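Local coordinates for protein succinate-semialdehyde dehydrogenase (Synechococcus sp., PDB 4ITA) that probably oxidises succinic semialdehyde to succinate with NADP+ as cofactor, as a cyanobacterial member of the aldehyde dehydrogenase family, at residues 57-61 against 171-175. Numbering follows the deposited sequence.
Sequences AAILE and ILEAA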
loop_
_atom_site.group_PDB
_atom_site.type_symbol
_atom_site.label_atom_id
_atom_site.label_comp_id
_atom_site.label_asym_id
_atom_site.label_seq_id
_atom_site.Cartn_x
_atom_site.Cartn_y
_atom_site.Cartn_z
ATOM N N ALA A 57 -20.944 17.063 8.899
ATOM C CA ALA A 57 -22.094 16.495 8.193
ATOM C C ALA A 57 -23.303 17.421 8.266
ATOM O O ALA A 57 -23.963 17.669 7.262
ATOM C CB ALA A 57 -22.444 15.121 8.742
ATOM N N ALA A 58 -23.595 17.937 9.460
ATOM C CA ALA A 58 -24.750 18.824 9.629
ATOM C C ALA A 58 -24.609 20.121 8.831
ATOM O O ALA A 58 -25.593 20.637 8.290
ATOM C CB ALA A 58 -25.002 19.109 11.108
ATOM N N ILE A 59 -23.390 20.650 8.746
ATOM C CA ILE A 59 -23.133 21.834 7.932
ATOM C C ILE A 59 -23.402 21.542 6.451
ATOM O O ILE A 59 -24.084 22.308 5.765
ATOM C CB ILE A 59 -21.692 22.349 8.134
ATOM C CG1 ILE A 59 -21.532 22.923 9.545
ATOM C CG2 ILE A 59 -21.350 23.398 7.087
ATOM C CD1 ILE A 59 -20.089 23.119 9.982
ATOM N N LEU A 60 -22.883 20.423 5.961
ATOM C CA LEU A 60 -23.136 20.002 4.584
ATOM C C LEU A 60 -24.623 19.780 4.305
ATOM O O LEU A 60 -25.126 20.140 3.237
ATOM C CB LEU A 60 -22.355 18.720 4.287
ATOM C CG LEU A 60 -20.846 18.902 4.113
ATOM C CD1 LEU A 60 -20.128 17.596 4.393
ATOM C CD2 LEU A 60 -20.526 19.390 2.704
ATOM N N GLU A 61 -25.324 19.190 5.269
ATOM C CA GLU A 61 -26.757 18.912 5.137
ATOM C C GLU A 61 -27.608 20.176 5.132
ATOM O O GLU A 61 -28.638 20.242 4.455
ATOM C CB GLU A 61 -27.218 17.954 6.241
ATOM C CG GLU A 61 -26.699 16.527 6.061
ATOM C CD GLU A 61 -26.584 15.750 7.371
ATOM O OE1 GLU A 61 -26.929 16.292 8.439
ATOM O OE2 GLU A 61 -26.132 14.591 7.327
ATOM N N ILE A 171 -15.638 24.500 6.228
ATOM C CA ILE A 171 -16.611 23.603 6.847
ATOM C C ILE A 171 -15.984 22.915 8.052
ATOM O O ILE A 171 -16.583 22.839 9.121
ATOM C CB ILE A 171 -17.104 22.534 5.841
ATOM C CG1 ILE A 171 -18.016 23.189 4.800
ATOM C CG2 ILE A 171 -17.854 21.418 6.562
ATOM C CD1 ILE A 171 -18.245 22.332 3.565
ATOM N N LEU A 172 -14.762 22.429 7.884
ATOM C CA LEU A 172 -14.096 21.690 8.949
ATOM C C LEU A 172 -13.712 22.596 10.128
ATOM O O LEU A 172 -13.777 22.170 11.290
ATOM C CB LEU A 172 -12.908 20.893 8.400
ATOM C CG LEU A 172 -13.326 19.809 7.403
ATOM C CD1 LEU A 172 -12.102 19.212 6.728
ATOM C CD2 LEU A 172 -14.128 18.712 8.073
ATOM N N GLU A 173 -13.354 23.848 9.841
ATOM C CA GLU A 173 -13.127 24.831 10.899
ATOM C C GLU A 173 -14.411 25.103 11.675
ATOM O O GLU A 173 -14.408 25.128 12.915
ATOM C CB GLU A 173 -12.574 26.132 10.307
ATOM C CG GLU A 173 -12.178 27.191 11.346
ATOM C CD GLU A 173 -13.357 27.846 12.051
ATOM O OE1 GLU A 173 -14.352 28.206 11.383
ATOM O OE2 GLU A 173 -13.299 27.973 13.293
ATOM N N ALA A 174 -15.499 25.363 10.948
ATOM C CA ALA A 174 -16.783 25.661 11.581
ATOM C C ALA A 174 -17.278 24.475 12.391
ATOM O O ALA A 174 -17.958 24.659 13.400
ATOM C CB ALA A 174 -17.814 26.069 10.541
ATOM N N ALA A 175 -16.927 23.266 11.963
ATOM C CA ALA A 175 -17.343 22.057 12.661
ATOM C C ALA A 175 -16.649 21.894 14.008
ATOM O O ALA A 175 -17.159 21.203 14.899
ATOM C CB ALA A 175 -17.083 20.843 11.801
#
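Helix 46-62, near its C-terminal end, packs here against residues 171-175 of helix 162-175, which follows strand 152-156 in the Rossmann-type part of this aldehyde dehydrogenase. The short axes approach to 9.7 Å, and their N-to-C directions make 123°, an oblique crossing closer to antiparallel than to parallel. A57 points away from the partner, its methyl touches R94 of helix 79-103, and its O accepts the i+4 bond from E61 N. I59 is the central residue of the contact: its CA lies 6.8 Å from the CA of I171, and its side chain reaches across so that CD1 comes to 3.6 Å from I171 O, 3.8 Å from A174 CB and 4.2 Å from A175 CB. The small methyls of the two alanines let this end of I59 approach the backbone itself. I59 CG2 meets I171 CG1 at 4.0 Å. L60 starts out sideways, yet CD2 touches I171 CD1 at 3.8 Å, so I171 receives both residues. E61 faces the other way and is salt-bridged to R94. F67 of helix 64-75 touches both isoleucines, F136 touches L60 and I171, and A175 O takes a hydrogen bond from N55 one turn before I59. Between the two segments all contacts between side chains are apolar. I171 O, though touched by I59 CD1, is already bonded to A175 N at 2.9 Å, so the methyl covers a satisfied carbonyl, and the 210 Å² buried here are held by shape and hydrophobic packing rather than by polar pairing.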